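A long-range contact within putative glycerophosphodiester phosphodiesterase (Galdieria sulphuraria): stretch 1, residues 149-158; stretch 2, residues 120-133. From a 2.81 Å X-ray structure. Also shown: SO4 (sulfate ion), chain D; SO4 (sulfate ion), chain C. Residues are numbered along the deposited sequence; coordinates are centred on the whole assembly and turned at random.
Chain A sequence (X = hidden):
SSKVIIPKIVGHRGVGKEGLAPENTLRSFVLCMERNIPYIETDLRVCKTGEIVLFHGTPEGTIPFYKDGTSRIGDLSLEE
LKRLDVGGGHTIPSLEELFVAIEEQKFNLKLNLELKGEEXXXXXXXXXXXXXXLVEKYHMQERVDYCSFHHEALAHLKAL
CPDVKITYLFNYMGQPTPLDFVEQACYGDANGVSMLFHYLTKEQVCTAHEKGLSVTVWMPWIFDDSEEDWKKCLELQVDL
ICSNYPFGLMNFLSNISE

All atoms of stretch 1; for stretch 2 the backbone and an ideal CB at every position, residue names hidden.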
# COMPACT_ATOMS: atom_id res chain seq x y z
N PHE A 149 -0.31 5.96 7.78
CA PHE A 149 -0.52 6.00 9.22
C PHE A 149 -0.67 7.41 9.70
O PHE A 149 -1.37 7.66 10.68
CB PHE A 149 0.62 5.32 9.96
CG PHE A 149 0.59 3.86 9.82
CD1 PHE A 149 1.56 3.21 9.09
CD2 PHE A 149 -0.47 3.13 10.36
CE1 PHE A 149 1.51 1.83 8.94
CE2 PHE A 149 -0.51 1.75 10.20
CZ PHE A 149 0.48 1.11 9.50
N HIS A 150 -0.02 8.33 9.00
CA HIS A 150 -0.07 9.75 9.32
C HIS A 150 -1.08 10.49 8.46
O HIS A 150 -0.83 10.78 7.30
CB HIS A 150 1.33 10.30 9.15
CG HIS A 150 2.38 9.39 9.68
ND1 HIS A 150 2.68 9.30 11.02
CD2 HIS A 150 3.20 8.51 9.05
CE1 HIS A 150 3.64 8.42 11.19
NE2 HIS A 150 3.97 7.92 10.01
N HIS A 151 -2.24 10.79 9.03
CA HIS A 151 -3.39 11.25 8.24
C HIS A 151 -3.30 12.68 7.77
O HIS A 151 -4.01 13.08 6.83
CB HIS A 151 -4.71 10.93 8.95
CG HIS A 151 -4.80 9.50 9.38
ND1 HIS A 151 -5.11 9.12 10.67
CD2 HIS A 151 -4.52 8.35 8.71
CE1 HIS A 151 -5.05 7.80 10.77
NE2 HIS A 151 -4.69 7.31 9.59
N GLU A 152 -2.39 13.43 8.37
CA GLU A 152 -2.16 14.76 7.89
C GLU A 152 -1.62 14.74 6.50
O GLU A 152 -1.90 15.65 5.73
CB GLU A 152 -1.19 15.52 8.78
CG GLU A 152 -1.47 17.00 8.73
CD GLU A 152 -0.24 17.84 9.06
OE1 GLU A 152 0.34 18.44 8.11
OE2 GLU A 152 0.14 17.90 10.26
N ALA A 153 -0.85 13.70 6.15
CA ALA A 153 -0.24 13.63 4.82
C ALA A 153 -1.30 13.53 3.72
O ALA A 153 -1.20 14.16 2.66
CB ALA A 153 0.74 12.47 4.73
N LEU A 154 -2.34 12.74 4.01
CA LEU A 154 -3.45 12.56 3.11
C LEU A 154 -4.18 13.88 2.91
O LEU A 154 -4.50 14.24 1.79
CB LEU A 154 -4.38 11.51 3.67
CG LEU A 154 -3.68 10.17 3.93
CD1 LEU A 154 -4.62 9.26 4.70
CD2 LEU A 154 -3.25 9.51 2.64
N ALA A 155 -4.43 14.62 3.99
CA ALA A 155 -5.12 15.91 3.90
C ALA A 155 -4.51 16.85 2.85
O ALA A 155 -5.21 17.59 2.18
CB ALA A 155 -5.15 16.57 5.25
N HIS A 156 -3.19 16.78 2.71
CA HIS A 156 -2.46 17.59 1.76
C HIS A 156 -2.79 17.19 0.33
O HIS A 156 -2.84 18.05 -0.56
CB HIS A 156 -0.95 17.45 1.99
CG HIS A 156 -0.48 18.03 3.30
ND1 HIS A 156 -0.73 19.33 3.68
CD2 HIS A 156 0.26 17.48 4.30
CE1 HIS A 156 -0.18 19.56 4.86
NE2 HIS A 156 0.42 18.45 5.26
N LEU A 157 -3.03 15.91 0.10
CA LEU A 157 -3.45 15.48 -1.23
C LEU A 157 -4.85 16.01 -1.52
O LEU A 157 -5.08 16.73 -2.50
CB LEU A 157 -3.46 13.96 -1.32
CG LEU A 157 -2.07 13.34 -1.42
CD1 LEU A 157 -2.18 11.83 -1.60
CD2 LEU A 157 -1.26 13.97 -2.57
N LYS A 158 -5.77 15.63 -0.65
CA LYS A 158 -7.14 16.11 -0.62
C LYS A 158 -7.22 17.64 -0.87
O LYS A 158 -8.09 18.11 -1.61
CB LYS A 158 -7.73 15.73 0.73
CG LYS A 158 -9.08 15.18 0.66
CD LYS A 158 -9.05 13.78 0.18
CE LYS A 158 -10.33 13.50 -0.60
NZ LYS A 158 -10.82 12.10 -0.42
N UNK A 120 6.09 13.34 3.63
CA UNK A 120 4.76 13.50 3.07
C UNK A 120 4.01 14.48 3.95
O UNK A 120 3.05 15.10 3.52
CB UNK A 120 4.02 12.16 2.97
N UNK A 121 4.48 14.62 5.18
CA UNK A 121 3.83 15.45 6.16
C UNK A 121 4.19 16.89 5.88
O UNK A 121 3.44 17.79 6.22
CB UNK A 121 4.22 15.04 7.58
N UNK A 122 5.34 17.09 5.22
CA UNK A 122 5.90 18.43 4.98
C UNK A 122 5.07 19.33 4.04
O UNK A 122 4.69 18.94 2.92
CB UNK A 122 7.31 18.28 4.40
N UNK A 123 4.81 20.54 4.54
CA UNK A 123 4.05 21.58 3.83
C UNK A 123 4.88 22.24 2.70
O UNK A 123 6.07 22.58 2.89
CB UNK A 123 3.59 22.65 4.82
N UNK A 124 4.19 22.50 1.58
CA UNK A 124 4.69 22.10 0.25
C UNK A 124 6.20 22.07 -0.05
O UNK A 124 6.91 23.07 -0.06
CB UNK A 124 4.06 23.05 -0.77
N UNK A 125 6.62 20.83 -0.26
CA UNK A 125 7.89 20.43 -0.82
C UNK A 125 7.78 20.42 -2.34
O UNK A 125 8.76 20.64 -3.04
CB UNK A 125 8.32 19.06 -0.29
N UNK A 126 6.56 20.15 -2.82
CA UNK A 126 6.29 19.93 -4.24
C UNK A 126 5.93 18.47 -4.42
O UNK A 126 5.54 18.05 -5.52
CB UNK A 126 7.49 20.32 -5.11
N UNK A 127 6.04 17.72 -3.32
CA UNK A 127 5.96 16.27 -3.30
C UNK A 127 4.61 15.74 -3.71
O UNK A 127 4.52 14.73 -4.44
CB UNK A 127 6.30 15.75 -1.90
N UNK A 128 3.56 16.40 -3.23
CA UNK A 128 2.19 15.91 -3.45
C UNK A 128 1.71 16.22 -4.86
O UNK A 128 1.07 15.39 -5.48
CB UNK A 128 1.23 16.53 -2.43
N UNK A 129 2.02 17.42 -5.35
CA UNK A 129 1.75 17.76 -6.73
C UNK A 129 2.52 16.89 -7.69
O UNK A 129 2.01 16.54 -8.74
CB UNK A 129 2.08 19.23 -6.99
N UNK A 130 3.76 16.55 -7.33
CA UNK A 130 4.59 15.69 -8.16
C UNK A 130 3.88 14.37 -8.29
O UNK A 130 3.79 13.81 -9.38
CB UNK A 130 5.99 15.51 -7.58
N UNK A 131 3.35 13.90 -7.16
CA UNK A 131 2.63 12.65 -7.14
C UNK A 131 1.39 12.73 -8.02
O UNK A 131 1.18 11.86 -8.88
CB UNK A 131 2.25 12.28 -5.71
N UNK A 132 0.58 13.76 -7.81
CA UNK A 132 -0.73 13.80 -8.41
C UNK A 132 -0.63 13.91 -9.91
O UNK A 132 -1.31 13.16 -10.63
CB UNK A 132 -1.55 14.96 -7.84
N UNK A 133 0.23 14.82 -10.37
CA UNK A 133 0.46 15.07 -11.79
C UNK A 133 0.97 13.85 -12.49
O UNK A 133 0.62 13.61 -13.65
CB UNK A 133 1.45 16.22 -11.98
S SO4 D . -0.85 12.64 12.03
O1 SO4 D . -1.76 13.63 11.48
O2 SO4 D . -0.37 13.01 13.36
O3 SO4 D . -1.56 11.35 12.07
O4 SO4 D . 0.31 12.59 11.16
S SO4 C . 5.54 5.53 8.13
O1 SO4 C . 5.49 5.78 9.56
O2 SO4 C . 6.60 4.57 7.84
O3 SO4 C . 4.25 4.99 7.68
O4 SO4 C . 5.81 6.78 7.43

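At position 120 the ideal CB lies 3.7 Å from the CB of Ala153, while CA-to-CB points sideways to stretch 1. A small residue would fit, and so would a large one able to turn away. Trp120 is the latter: its CB keeps the 3.7 Å contact with Ala153 CB, and its ring leads off, so the methyl of Ala153 meets only the root of the side chain.

Position 121 also points sideways, with the carboxylate of Glu152 and a sulfate near His150 within reach of a long chain. Negative neighbours favour lysine or arginine. Lys121 answers with a long salt bridge, NZ to Glu152 OE2 at 3.7 Å, its CE passing 4.0 Å from His150 CB. Its backbone works too: His156 NE2, already bonded to Glu152 OE1 at 2.9 Å, gives a weak hydrogen bond to Lys121 O at 3.2 Å.

Position 122 points away into space free of stretch 1, which sets no demand; it is Arg122. At 123 the ideal CB is 4.9 Å from His156 CE1, so any side chain with a methylene or two could brush the imidazole. Lys123 does so, CG to His156 CE1 at 3.7 Å, before its end leads away.

Positions 124 and 125 have nothing of stretch 1 near their ideal CB, and many polar residues would suit the approach to a helix. Glu124 OE1 accepts from the backbone N of 128 at 3.2 Å; Ser125 OG accepts from the backbone N of 127 at 3.2 Å. Position 126 has phi/psi of 111/-5, where a CB would jam against the preceding carbonyl O: Gly126, the N-cap. Position 127 is out of reach of stretch 1; Asp127 makes a long salt bridge with its helix neighbour at 130.

Position 128 points toward stretch 1, its ideal CB 3.6 Å from Leu157 CD2, with His156 alongside. A medium-sized or flat side chain, apolar or aromatic, would suit. His128 lays one ring face under His156 CB, 3.7 Å from the ring centroid, while its NE2 gives a weak hydrogen bond to Trp120 O at 2.7 Å, tying the loop to the helix.

Position 129 points away and 130 lies out of reach, so stretch 1 constrains neither and any helix-compatible side chain would do; they are Gln129 and Arg130. Positions 131 and 132 point toward Leu157, whose methyls call for aliphatic partners: leucine, isoleucine, valine or methionine. Leu131 CD2 comes to 4.5 Å from Leu157 CD1, and Leu132 CG to 4.0 Å from Leu157 CD2. Position 133 is again out of reach, and Leu133 touches a crystal neighbour.

Stretch 2 120-133: WKRKESGDHQRLLL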
# COMPACT_ATOMS: atom_id res chain seq x y z
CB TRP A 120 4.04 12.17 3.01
CG TRP A 120 4.79 11.21 2.17
CD1 TRP A 120 5.58 10.20 2.60
CD2 TRP A 120 4.86 11.20 0.74
NE1 TRP A 120 6.13 9.53 1.54
CE2 TRP A 120 5.72 10.13 0.38
CE3 TRP A 120 4.29 11.98 -0.27
CZ2 TRP A 120 6.02 9.81 -0.93
CZ3 TRP A 120 4.58 11.66 -1.60
CH2 TRP A 120 5.45 10.58 -1.91
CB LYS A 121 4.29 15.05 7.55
CG LYS A 121 3.18 14.64 8.53
CD LYS A 121 3.85 14.17 9.87
CE LYS A 121 2.78 13.66 10.84
NZ LYS A 121 1.91 14.86 11.33
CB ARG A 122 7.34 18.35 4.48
CG ARG A 122 8.26 19.41 5.11
CD ARG A 122 9.36 19.90 4.17
NE ARG A 122 9.81 18.86 3.23
CZ ARG A 122 10.53 19.09 2.13
NH1 ARG A 122 10.89 20.32 1.80
NH2 ARG A 122 10.89 18.08 1.35
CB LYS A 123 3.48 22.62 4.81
CG LYS A 123 2.30 22.11 5.70
CD LYS A 123 1.24 23.19 5.99
CE LYS A 123 1.81 24.59 5.80
NZ LYS A 123 1.19 25.61 6.70
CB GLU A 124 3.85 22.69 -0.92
CG GLU A 124 3.87 21.82 -2.23
CD GLU A 124 3.07 20.53 -2.15
OE1 GLU A 124 3.61 19.45 -2.44
OE2 GLU A 124 1.89 20.58 -1.82
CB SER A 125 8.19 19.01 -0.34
OG SER A 125 7.00 18.23 -0.35
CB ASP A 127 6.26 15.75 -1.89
CG ASP A 127 7.74 15.52 -1.64
OD1 ASP A 127 8.56 16.42 -1.89
OD2 ASP A 127 8.08 14.42 -1.14
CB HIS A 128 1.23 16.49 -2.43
CG HIS A 128 1.63 16.28 -1.01
ND1 HIS A 128 2.48 17.14 -0.34
CD2 HIS A 128 1.29 15.32 -0.12
CE1 HIS A 128 2.65 16.71 0.90
NE2 HIS A 128 1.94 15.61 1.06
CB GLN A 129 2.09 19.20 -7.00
CG GLN A 129 0.87 20.07 -7.05
CD GLN A 129 1.22 21.53 -6.84
OE1 GLN A 129 1.95 21.88 -5.90
NE2 GLN A 129 0.72 22.39 -7.73
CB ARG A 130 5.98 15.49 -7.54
CG ARG A 130 6.96 14.70 -8.44
CD ARG A 130 8.43 15.00 -8.13
NE ARG A 130 8.69 16.45 -8.08
CZ ARG A 130 8.91 17.15 -6.97
NH1 ARG A 130 8.93 16.54 -5.79
NH2 ARG A 130 9.11 18.47 -7.04
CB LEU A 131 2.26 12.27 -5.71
CG LEU A 131 1.50 10.95 -5.47
CD1 LEU A 131 2.16 9.80 -6.20
CD2 LEU A 131 1.38 10.63 -4.00
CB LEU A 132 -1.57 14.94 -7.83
CG LEU A 132 -2.04 14.74 -6.39
CD1 LEU A 132 -2.82 15.96 -5.89
CD2 LEU A 132 -2.87 13.48 -6.29
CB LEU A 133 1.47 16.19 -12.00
CG LEU A 133 1.05 17.63 -11.71
CD1 LEU A 133 1.31 18.47 -12.98
CD2 LEU A 133 -0.42 17.76 -11.25
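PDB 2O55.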